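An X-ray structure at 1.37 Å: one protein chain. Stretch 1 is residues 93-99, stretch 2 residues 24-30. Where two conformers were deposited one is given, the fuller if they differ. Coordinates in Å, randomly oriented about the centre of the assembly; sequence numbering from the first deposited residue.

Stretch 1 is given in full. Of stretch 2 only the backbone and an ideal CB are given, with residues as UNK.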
# COMPACT_ATOMS: atom_id res chain seq x y z
N SER A 93 -2.16 8.99 -7.78
CA SER A 93 -2.12 10.09 -6.84
C SER A 93 -2.20 11.42 -7.58
O SER A 93 -1.78 11.51 -8.71
CB SER A 93 -0.79 10.04 -6.05
OG SER A 93 -0.65 8.83 -5.34
N PHE A 94 -2.74 12.42 -6.88
CA PHE A 94 -3.01 13.73 -7.46
C PHE A 94 -2.53 14.84 -6.56
O PHE A 94 -2.69 14.76 -5.33
CB PHE A 94 -4.53 13.92 -7.70
CG PHE A 94 -5.10 12.85 -8.57
CD1 PHE A 94 -5.09 12.98 -9.94
CD2 PHE A 94 -5.59 11.67 -8.03
CE1 PHE A 94 -5.53 11.94 -10.75
CE2 PHE A 94 -6.03 10.64 -8.85
CZ PHE A 94 -6.05 10.79 -10.20
N MSE A 95 -1.97 15.88 -7.18
CA MSE A 95 -1.62 17.11 -6.45
C MSE A 95 -2.04 18.26 -7.28
O MSE A 95 -1.70 18.38 -8.43
CB MSE A 95 -0.13 17.20 -6.23
CG MSE A 95 0.31 15.96 -5.48
SE MSE A 95 2.12 16.26 -4.87
CE MSE A 95 1.90 15.51 -3.09
N VAL A 96 -2.80 19.14 -6.67
CA VAL A 96 -3.25 20.38 -7.30
C VAL A 96 -2.73 21.57 -6.49
O VAL A 96 -2.87 21.62 -5.28
CB VAL A 96 -4.78 20.43 -7.38
CG1 VAL A 96 -5.25 21.75 -7.96
CG2 VAL A 96 -5.32 19.26 -8.21
N ALA A 97 -2.14 22.53 -7.18
CA ALA A 97 -1.67 23.77 -6.53
C ALA A 97 -2.77 24.44 -5.76
O ALA A 97 -3.88 24.52 -6.23
CB ALA A 97 -1.13 24.73 -7.59
N ALA A 98 -2.48 24.89 -4.55
CA ALA A 98 -3.50 25.58 -3.75
C ALA A 98 -4.20 26.70 -4.55
O ALA A 98 -5.43 26.84 -4.54
CB ALA A 98 -2.91 26.15 -2.49
N ALA A 99 -3.37 27.43 -5.28
CA ALA A 99 -3.84 28.54 -6.09
C ALA A 99 -4.71 28.12 -7.25
O ALA A 99 -5.41 28.95 -7.83
CB ALA A 99 -2.65 29.35 -6.59
N UNK A 24 7.03 22.06 -5.09
CA UNK A 24 6.33 22.80 -4.03
C UNK A 24 4.96 22.29 -3.70
O UNK A 24 4.51 22.47 -2.56
CB UNK A 24 6.21 24.27 -4.42
N UNK A 25 4.25 21.66 -4.65
CA UNK A 25 2.95 21.07 -4.31
C UNK A 25 3.09 19.98 -3.31
O UNK A 25 2.30 19.86 -2.40
CB UNK A 25 2.25 20.53 -5.56
N UNK A 26 4.08 19.13 -3.54
CA UNK A 26 4.38 18.04 -2.64
C UNK A 26 4.66 18.58 -1.25
O UNK A 26 4.12 18.10 -0.24
CB UNK A 26 5.57 17.22 -3.15
N UNK A 27 5.56 19.55 -1.16
CA UNK A 27 5.87 20.16 0.13
C UNK A 27 4.65 20.75 0.82
O UNK A 27 4.51 20.55 2.05
CB UNK A 27 6.93 21.25 -0.05
N UNK A 28 3.77 21.44 0.07
CA UNK A 28 2.51 22.01 0.64
C UNK A 28 1.70 20.88 1.26
O UNK A 28 1.27 20.96 2.41
CB UNK A 28 1.68 22.73 -0.43
N UNK A 29 1.53 19.78 0.52
CA UNK A 29 0.70 18.66 1.02
C UNK A 29 1.23 18.04 2.29
O UNK A 29 0.46 17.80 3.22
CB UNK A 29 0.59 17.57 -0.05
N UNK A 30 2.55 17.80 2.38
CA UNK A 30 3.15 17.26 3.59
C UNK A 30 2.98 18.24 4.75
O UNK A 30 2.60 17.85 5.85
CB UNK A 30 4.63 16.95 3.36

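Stretch 2 is a helix whose axis runs nearly perpendicular to strand 93-96, at 97° and 8.4 Å at closest approach. Met95 is the strand residue whose CA-to-CB bond points toward the helix, while those of Phe94 and Val96 point away, so the helix meets one selenomethionine side chain and the turn that follows it.

Position 24 has nothing of stretch 1 within 5.5 Å of its ideal CB, and its phi of -61° would admit almost any residue, including proline. The backbone N of this position lacks a bond to the preceding helical turn, so a residue without an N-H loses nothing here. The deposited residue is Pro24, whose O accepts the helical bond from the N of position 28.

Position 25 is quite different. Its CB points toward the strand, the ideal CB lying 4.1 Å from CB of Met95, and its CA lies 5.8 Å from CA of Ala97. What lies ahead is the Met95 stem and the small methyl of Ala97. Such a surface suits an apolar side chain; leucine, methionine or an aromatic could each cover it. The residue is Phe25, with chi1 in the m well. Its CB lies 4.0 Å from CB of Met95, and its CE1 reaches CB of Ala97 at 3.5 Å. CA of Ala97 sits over one face of the ring.

At position 26 the CB points sideways, yet the ideal CB is 4.0 Å from SE of Met95. An apolar residue is again favoured, and a long or flat one could flank the end of the selenomethionine. Phe26, with chi1 in t, presents its ring edge to that end: CD1 lies 3.5 Å from CE of Met95, near the ring plane.

Position 27 points away from stretch 1 and finds nothing of it nearby, so a polar or charged residue is as acceptable as any. It is Arg27, whose guanidinium is hydrogen-bonded elsewhere in the structure.

Position 28 points toward stretch 1, but nothing of it lies within 5.5 Å of the ideal CB. A side chain must be long to cross this gap, and the backbone N-H groups of the turn at 98-99 invite an acceptor: glutamate or glutamine would suit. Glu28 extends with chi2 at 180°, and its OE1 accepts a weak hydrogen bond from N of Ala98 at 3.4 Å. A water bridges further, accepting from N of Ala99 at 3.0 Å and donating weakly to OE2 of Glu28 at 3.5 Å.

Position 29 faces the selenomethionine tip, its ideal CB 3.9 Å from CE of Met95. A medium apolar side chain such as leucine, isoleucine or valine would fit. Ile29, with chi1 in m and chi2 in t, brings CD1 to 3.1 Å from CE of Met95, a very tight contact.

Position 30 points sideways beyond the contact, leaving its choice open; it is Val30, which does not touch stretch 1.

Stretch 2 (24-30) PFFREIV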
# COMPACT_ATOMS: atom_id res chain seq x y z
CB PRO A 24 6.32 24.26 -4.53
CG PRO A 24 6.88 24.26 -5.91
CD PRO A 24 7.47 22.92 -6.21
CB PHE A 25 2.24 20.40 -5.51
CG PHE A 25 2.09 21.25 -6.73
CD1 PHE A 25 2.17 22.62 -6.67
CD2 PHE A 25 1.86 20.61 -7.96
CE1 PHE A 25 2.06 23.38 -7.81
CE2 PHE A 25 1.77 21.37 -9.11
CZ PHE A 25 1.84 22.76 -9.03
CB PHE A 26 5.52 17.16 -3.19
CG PHE A 26 5.96 16.12 -2.22
CD1 PHE A 26 5.19 14.99 -2.02
CD2 PHE A 26 7.08 16.27 -1.47
CE1 PHE A 26 5.57 14.02 -1.12
CE2 PHE A 26 7.44 15.30 -0.53
CZ PHE A 26 6.70 14.18 -0.37
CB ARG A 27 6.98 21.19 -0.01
CG ARG A 27 8.30 20.63 -0.48
CD ARG A 27 8.89 19.57 0.44
NE ARG A 27 10.19 19.16 -0.05
CZ ARG A 27 10.81 18.06 0.31
NH1 ARG A 27 10.27 17.19 1.13
NH2 ARG A 27 11.98 17.76 -0.21
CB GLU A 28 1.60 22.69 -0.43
CG GLU A 28 2.09 23.96 -1.14
CD GLU A 28 1.12 24.60 -2.21
OE1 GLU A 28 0.41 23.93 -3.04
OE2 GLU A 28 1.10 25.84 -2.27
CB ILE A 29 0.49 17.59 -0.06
CG1 ILE A 29 -0.50 18.12 -1.10
CG2 ILE A 29 0.01 16.25 0.53
CD1 ILE A 29 -0.55 17.34 -2.41
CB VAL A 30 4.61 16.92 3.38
CG1 VAL A 30 5.30 16.51 4.68
CG2 VAL A 30 4.75 15.85 2.34
O HOH W 1 -0.42 27.48 -4.91
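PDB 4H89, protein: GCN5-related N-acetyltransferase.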